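Local coordinates for protein toll (Drosophila melanogaster, PDB 4LXR) that binds the cleaved, active cytokine spaetzle C-106 through its extracellular leucine-rich repeats and so switches on Toll signalling in dorsal-ventral patterning and antifungal immunity, at residues E153-E159 / E176-L182; L354-A360 / S379-N385. One frame throughout, in Å; residues are numbered along the deposited sequence.

Interaction 1: E153-E159 / E176-L182. With EPE (4-(2-hydroxyethyl)-1-piperazine ethanesulfonic acid), chain N.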
loop_
_atom_site.group_PDB
_atom_site.type_symbol
_atom_site.label_atom_id
_atom_site.label_comp_id
_atom_site.label_asym_id
_atom_site.label_seq_id
_atom_site.Cartn_x
_atom_site.Cartn_y
_atom_site.Cartn_z
ATOM N N GLU A 153 30.146 25.251 5.607
ATOM C CA GLU A 153 29.250 25.209 4.476
ATOM C C GLU A 153 29.052 26.597 3.944
ATOM O O GLU A 153 28.733 27.514 4.697
ATOM C CB GLU A 153 27.866 24.587 4.860
ATOM C CG GLU A 153 26.840 24.609 3.679
ATOM C CD GLU A 153 25.601 23.687 3.928
ATOM O OE1 GLU A 153 24.566 23.804 3.223
ATOM O OE2 GLU A 153 25.661 22.855 4.849
ATOM N N LEU A 154 29.217 26.758 2.634
ATOM C CA LEU A 154 29.039 28.064 2.020
ATOM C C LEU A 154 28.212 27.834 0.808
ATOM O O LEU A 154 28.517 26.978 -0.018
ATOM C CB LEU A 154 30.385 28.715 1.608
ATOM C CG LEU A 154 31.344 29.048 2.735
ATOM C CD1 LEU A 154 32.684 29.560 2.168
ATOM C CD2 LEU A 154 30.719 30.095 3.625
ATOM N N ARG A 155 27.159 28.617 0.682
ATOM C CA ARG A 155 26.299 28.498 -0.465
ATOM C C ARG A 155 25.913 29.888 -0.913
ATOM O O ARG A 155 25.061 30.523 -0.295
ATOM C CB ARG A 155 25.033 27.706 -0.126
ATOM C CG ARG A 155 24.249 27.391 -1.376
ATOM C CD ARG A 155 23.057 26.556 -1.161
ATOM N NE ARG A 155 23.283 25.160 -0.776
ATOM C CZ ARG A 155 22.341 24.236 -0.963
ATOM N NH1 ARG A 155 21.216 24.609 -1.549
ATOM N NH2 ARG A 155 22.499 22.968 -0.595
ATOM N N ALA A 156 26.531 30.357 -1.992
ATOM C CA ALA A 156 26.305 31.727 -2.422
ATOM C C ALA A 156 26.598 31.959 -3.905
ATOM O O ALA A 156 27.147 33.011 -4.269
ATOM C CB ALA A 156 27.147 32.661 -1.569
ATOM N N ASN A 157 26.217 30.998 -4.752
ATOM C CA ASN A 157 26.539 31.034 -6.184
ATOM C C ASN A 157 28.012 31.351 -6.446
ATOM O O ASN A 157 28.343 32.135 -7.336
ATOM C CB ASN A 157 25.605 31.983 -6.960
ATOM C CG ASN A 157 24.197 31.382 -7.120
ATOM O OD1 ASN A 157 23.967 30.577 -8.013
ATOM N ND2 ASN A 157 23.279 31.723 -6.202
ATOM N N ILE A 158 28.880 30.723 -5.653
ATOM C CA ILE A 158 30.300 30.994 -5.704
ATOM C C ILE A 158 30.945 30.458 -6.979
ATOM O O ILE A 158 30.939 29.248 -7.235
ATOM C CB ILE A 158 31.012 30.448 -4.482
ATOM C CG1 ILE A 158 30.353 31.015 -3.226
ATOM C CG2 ILE A 158 32.508 30.850 -4.536
ATOM C CD1 ILE A 158 30.765 30.299 -1.929
ATOM N N GLU A 159 31.479 31.380 -7.768
ATOM C CA GLU A 159 32.188 31.074 -9.015
ATOM C C GLU A 159 33.628 30.615 -8.806
ATOM O O GLU A 159 34.150 29.818 -9.591
ATOM C CB GLU A 159 32.168 32.309 -9.936
ATOM C CG GLU A 159 30.736 32.667 -10.363
ATOM C CD GLU A 159 30.596 34.016 -11.052
ATOM O OE1 GLU A 159 29.812 34.105 -12.019
ATOM O OE2 GLU A 159 31.236 34.988 -10.618
ATOM N N GLU A 176 31.264 21.639 2.689
ATOM C CA GLU A 176 30.038 21.519 1.943
ATOM C C GLU A 176 29.953 22.751 1.043
ATOM O O GLU A 176 29.546 23.825 1.494
ATOM C CB GLU A 176 28.827 21.421 2.898
ATOM C CG GLU A 176 27.441 21.399 2.178
ATOM C CD GLU A 176 27.363 20.316 1.098
ATOM O OE1 GLU A 176 26.808 19.219 1.378
ATOM O OE2 GLU A 176 27.879 20.550 -0.025
ATOM N N PHE A 177 30.378 22.602 -0.213
ATOM C CA PHE A 177 30.278 23.694 -1.200
ATOM C C PHE A 177 29.293 23.336 -2.288
ATOM O O PHE A 177 29.323 23.915 -3.375
ATOM C CB PHE A 177 31.640 23.998 -1.845
ATOM C CG PHE A 177 32.624 24.657 -0.914
ATOM C CD1 PHE A 177 32.188 25.230 0.283
ATOM C CD2 PHE A 177 33.982 24.714 -1.237
ATOM C CE1 PHE A 177 33.093 25.847 1.170
ATOM C CE2 PHE A 177 34.914 25.317 -0.349
ATOM C CZ PHE A 177 34.460 25.910 0.848
ATOM N N GLY A 178 28.433 22.358 -1.999
ATOM C CA GLY A 178 27.430 21.935 -2.950
ATOM C C GLY A 178 26.548 23.102 -3.371
ATOM O O GLY A 178 26.276 23.999 -2.577
ATOM N N SER A 179 26.144 23.091 -4.632
ATOM C CA SER A 179 25.192 24.048 -5.187
ATOM C C SER A 179 25.751 25.459 -5.295
ATOM O O SER A 179 25.132 26.441 -4.877
ATOM C CB SER A 179 23.861 24.027 -4.423
ATOM O OG SER A 179 22.819 24.468 -5.277
ATOM N N ASN A 180 26.934 25.555 -5.879
ATOM C CA ASN A 180 27.534 26.842 -6.152
ATOM C C ASN A 180 27.787 26.910 -7.632
ATOM O O ASN A 180 27.061 26.280 -8.412
ATOM C CB ASN A 180 28.807 27.044 -5.321
ATOM C CG ASN A 180 28.498 27.466 -3.889
ATOM O OD1 ASN A 180 28.078 28.604 -3.642
ATOM N ND2 ASN A 180 28.682 26.542 -2.938
ATOM N N LYS A 181 28.792 27.678 -8.037
ATOM C CA LYS A 181 29.100 27.798 -9.459
ATOM C C LYS A 181 30.578 27.514 -9.724
ATOM O O LYS A 181 31.177 28.090 -10.640
ATOM C CB LYS A 181 28.705 29.191 -9.980
ATOM C CG LYS A 181 27.186 29.414 -10.160
ATOM C CD LYS A 181 26.920 30.878 -10.594
ATOM C CE LYS A 181 25.456 31.140 -10.983
ATOM N NZ LYS A 181 25.222 32.563 -11.448
ATOM N N LEU A 182 31.168 26.626 -8.925
ATOM C CA LEU A 182 32.607 26.369 -9.036
ATOM C C LEU A 182 32.999 25.727 -10.367
ATOM O O LEU A 182 32.405 24.737 -10.784
ATOM C CB LEU A 182 33.110 25.530 -7.852
ATOM C CG LEU A 182 33.077 26.303 -6.533
ATOM C CD1 LEU A 182 33.242 25.389 -5.329
ATOM C CD2 LEU A 182 34.140 27.415 -6.535
HETATM N N1 EPE N . 22.754 27.041 -8.736
HETATM C C2 EPE N . 23.621 27.835 -9.640
HETATM C C3 EPE N . 24.073 27.010 -10.835
HETATM N N4 EPE N . 24.643 25.713 -10.459
HETATM C C5 EPE N . 24.244 25.039 -9.234
HETATM C C6 EPE N . 23.472 25.870 -8.202
HETATM C C7 EPE N . 25.148 24.851 -11.517
HETATM C C8 EPE N . 26.169 25.600 -12.356
HETATM O O8 EPE N . 27.154 26.123 -11.502
HETATM C C9 EPE N . 22.416 27.863 -7.560
HETATM C C10 EPE N . 20.951 28.278 -7.565
HETATM S S EPE N . 20.436 29.106 -6.030
HETATM O O1S EPE N . 21.408 28.863 -4.955
HETATM O O2S EPE N . 20.376 30.550 -6.262
HETATM O O3S EPE N . 19.129 28.610 -5.636
HETATM O O HOH W 1 26.571 24.399 -0.085
HETATM O O HOH W 2 24.346 28.903 -4.514
HETATM O O HOH W 3 27.640 32.877 -13.224
#
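Successive turns of a leucine-rich repeat solenoid are joined by a parallel strand pair and an asparagine just beyond it. Glu153 bridges Glu176, its CA 3.3 Å from Glu176 O, and the two side chains leave on the same, concave face, which spaetzle C-106 covers: Glu153 forms a salt bridge with Arg7 of one spaetzle chain, while Tyr64 of the other is hydrogen-bonded to Glu176. Leu154 N donates to Glu176 O (3.2 Å), Leu154 O accepts from Asn180 ND2 (3.0 Å), and Leu154 CD1 packs against Phe177 CE1. The Arg155 guanidinium has Ser179 CB over one face and forms a salt bridge with Asp55 of the spaetzle chain that carries Arg7. Past the strand, Asn180 OD1 accepts from Ala156 N (2.9 Å) and Ile158 N (3.0 Å), as in other LRRs. Asn157 ND2 donates to sulfonate oxygen O2S (3.1 Å) of a buffer molecule, probably from crystallisation. Ile158 O receives Lys181 N (2.8 Å); a water links Glu159 OE1 (2.8 Å) to Lys181 NZ (3.0 Å).

Interaction 2: L354-A360 / S379-N385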
loop_
_atom_site.group_PDB
_atom_site.type_symbol
_atom_site.label_atom_id
_atom_site.label_comp_id
_atom_site.label_asym_id
_atom_site.label_seq_id
_atom_site.Cartn_x
_atom_site.Cartn_y
_atom_site.Cartn_z
ATOM N N LEU A 354 18.585 -15.245 -17.310
ATOM C CA LEU A 354 19.739 -15.224 -16.429
ATOM C C LEU A 354 20.417 -16.577 -16.560
ATOM O O LEU A 354 19.738 -17.600 -16.606
ATOM C CB LEU A 354 19.297 -15.020 -14.985
ATOM C CG LEU A 354 18.457 -13.780 -14.700
ATOM C CD1 LEU A 354 17.926 -13.826 -13.291
ATOM C CD2 LEU A 354 19.288 -12.518 -14.925
ATOM N N PRO A 355 21.755 -16.591 -16.647
ATOM C CA PRO A 355 22.438 -17.879 -16.761
ATOM C C PRO A 355 22.233 -18.684 -15.495
ATOM O O PRO A 355 22.245 -18.110 -14.410
ATOM C CB PRO A 355 23.915 -17.485 -16.900
ATOM C CG PRO A 355 23.871 -16.099 -17.453
ATOM C CD PRO A 355 22.697 -15.465 -16.745
ATOM N N ASP A 356 22.056 -19.990 -15.652
ATOM C CA ASP A 356 21.819 -20.913 -14.550
ATOM C C ASP A 356 22.879 -20.846 -13.460
ATOM O O ASP A 356 22.587 -21.109 -12.290
ATOM C CB ASP A 356 21.703 -22.352 -15.083
ATOM C CG ASP A 356 20.288 -22.691 -15.556
ATOM O OD1 ASP A 356 19.353 -21.905 -15.289
ATOM O OD2 ASP A 356 20.104 -23.755 -16.174
ATOM N N SER A 357 24.106 -20.492 -13.840
ATOM C CA SER A 357 25.225 -20.488 -12.904
ATOM C C SER A 357 25.474 -19.107 -12.266
ATOM O O SER A 357 26.406 -18.931 -11.481
ATOM C CB SER A 357 26.495 -21.001 -13.602
ATOM O OG SER A 357 27.064 -20.021 -14.471
ATOM N N LEU A 358 24.633 -18.131 -12.587
ATOM C CA LEU A 358 24.894 -16.752 -12.154
ATOM C C LEU A 358 24.979 -16.620 -10.628
ATOM O O LEU A 358 25.833 -15.895 -10.101
ATOM C CB LEU A 358 23.841 -15.791 -12.732
ATOM C CG LEU A 358 23.935 -14.320 -12.293
ATOM C CD1 LEU A 358 25.210 -13.648 -12.818
ATOM C CD2 LEU A 358 22.697 -13.538 -12.721
ATOM N N PHE A 359 24.109 -17.345 -9.926
ATOM C CA PHE A 359 24.030 -17.275 -8.467
ATOM C C PHE A 359 24.662 -18.498 -7.826
ATOM O O PHE A 359 24.277 -18.896 -6.726
ATOM C CB PHE A 359 22.563 -17.149 -7.995
ATOM C CG PHE A 359 21.849 -15.941 -8.547
ATOM C CD1 PHE A 359 22.375 -14.665 -8.360
ATOM C CD2 PHE A 359 20.668 -16.078 -9.260
ATOM C CE1 PHE A 359 21.727 -13.540 -8.879
ATOM C CE2 PHE A 359 20.011 -14.963 -9.800
ATOM C CZ PHE A 359 20.537 -13.688 -9.604
ATOM N N ALA A 360 25.629 -19.100 -8.503
ATOM C CA ALA A 360 26.246 -20.309 -7.971
ATOM C C ALA A 360 27.096 -20.049 -6.725
ATOM O O ALA A 360 27.221 -20.927 -5.873
ATOM C CB ALA A 360 27.065 -21.026 -9.046
ATOM N N SER A 379 14.275 -21.852 -13.633
ATOM C CA SER A 379 14.833 -23.157 -13.948
ATOM C C SER A 379 15.136 -23.893 -12.655
ATOM O O SER A 379 15.060 -23.312 -11.569
ATOM C CB SER A 379 16.098 -23.032 -14.810
ATOM O OG SER A 379 17.190 -22.516 -14.061
ATOM N N GLY A 380 15.474 -25.172 -12.782
ATOM C CA GLY A 380 15.822 -25.975 -11.628
ATOM C C GLY A 380 17.148 -25.625 -10.979
ATOM O O GLY A 380 17.392 -26.029 -9.847
ATOM N N ASP A 381 17.997 -24.864 -11.673
ATOM C CA ASP A 381 19.345 -24.562 -11.171
ATOM C C ASP A 381 19.569 -23.139 -10.677
ATOM O O ASP A 381 20.466 -22.904 -9.865
ATOM C CB ASP A 381 20.401 -24.856 -12.244
ATOM C CG ASP A 381 20.687 -26.336 -12.397
ATOM O OD1 ASP A 381 20.260 -27.128 -11.532
ATOM O OD2 ASP A 381 21.360 -26.703 -13.382
ATOM N N ILE A 382 18.777 -22.195 -11.174
ATOM C CA ILE A 382 19.053 -20.783 -10.948
ATOM C C ILE A 382 19.199 -20.411 -9.469
ATOM O O ILE A 382 20.096 -19.643 -9.120
ATOM C CB ILE A 382 18.024 -19.856 -11.675
ATOM C CG1 ILE A 382 18.394 -18.383 -11.485
ATOM C CG2 ILE A 382 16.611 -20.113 -11.197
ATOM C CD1 ILE A 382 19.659 -17.970 -12.213
ATOM N N PHE A 383 18.354 -20.975 -8.603
ATOM C CA PHE A 383 18.369 -20.608 -7.175
ATOM C C PHE A 383 18.874 -21.744 -6.285
ATOM O O PHE A 383 18.708 -21.693 -5.069
ATOM C CB PHE A 383 16.959 -20.227 -6.685
ATOM C CG PHE A 383 16.310 -19.112 -7.459
ATOM C CD1 PHE A 383 17.043 -18.011 -7.888
ATOM C CD2 PHE A 383 14.954 -19.164 -7.750
ATOM C CE1 PHE A 383 16.429 -16.989 -8.588
ATOM C CE2 PHE A 383 14.338 -18.146 -8.455
ATOM C CZ PHE A 383 15.071 -17.055 -8.875
ATOM N N SER A 384 19.488 -22.762 -6.884
ATOM C CA SER A 384 19.777 -24.002 -6.166
ATOM C C SER A 384 20.842 -23.852 -5.090
ATOM O O SER A 384 21.009 -24.743 -4.259
ATOM C CB SER A 384 20.179 -25.114 -7.136
ATOM O OG SER A 384 21.457 -24.844 -7.684
ATOM N N ASN A 385 21.566 -22.737 -5.114
ATOM C CA ASN A 385 22.587 -22.468 -4.105
ATOM C C ASN A 385 22.172 -21.342 -3.185
ATOM O O ASN A 385 22.987 -20.819 -2.416
ATOM C CB ASN A 385 23.924 -22.118 -4.758
ATOM C CG ASN A 385 24.747 -23.345 -5.096
ATOM O OD1 ASN A 385 24.871 -23.721 -6.260
ATOM N ND2 ASN A 385 25.322 -23.971 -4.074
HETATM O O HOH W 4 22.638 -19.696 -10.037
HETATM O O HOH W 5 21.842 -20.598 -7.567
#
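Ile382 lies at the apolar centre of this contact between equivalent loops of two adjacent leucine-rich repeats, on the side of the solenoid away from its strands. Its CD1 meets Phe359 CD2 at 3.6 Å and Leu354 CB at 4.1 Å. Phe359 also brings CE2 to within 4.3 Å of Phe383 CE1, at the edge of the Phe383 ring, and both phenylalanines reach inward to Leu368 of strand 367-369, so that consecutive repeats share one hydrophobic interior. Outside this layer the backbones fold into type I turns, Pro355 to Leu358 and Ser357 to Ala360 in one repeat and Asp381 to Ser384 in the next. Water mediates between these turns: one molecule accepts from Phe359 N (2.8 Å) and lies 2.7 Å from both Asp356 O and Ile382 O. At the solvent edge two like charges approach without pairing, Asp356 OD2 lying 4.3 Å from Asp381 OD2. The one direct hydrogen bond between the loops runs from Ser379 OG to Asp356 OD1, at 2.6 Å.

In the fold
A solenoid is held together between successive repeats on both its concave and convex sides, and the two contacts sample one each. Interaction 1 comes first along the chain, joining LRR 1 to LRR 2; interaction 2 follows in series and joins LRR 9 to LRR 10. Their centres are about 49 Å apart and their nearest atoms about 35 Å, yet both belong to the coil backed by the same long, largely parallel sheet. Interaction 1 lies at the sheet, on the concave surface where both spaetzle chains bind; interaction 2 lies among the convex loops, untouched by other protein chains. Repeats thus pack on both sides, but of the two contacts only interaction 1 also presents side chains to spaetzle.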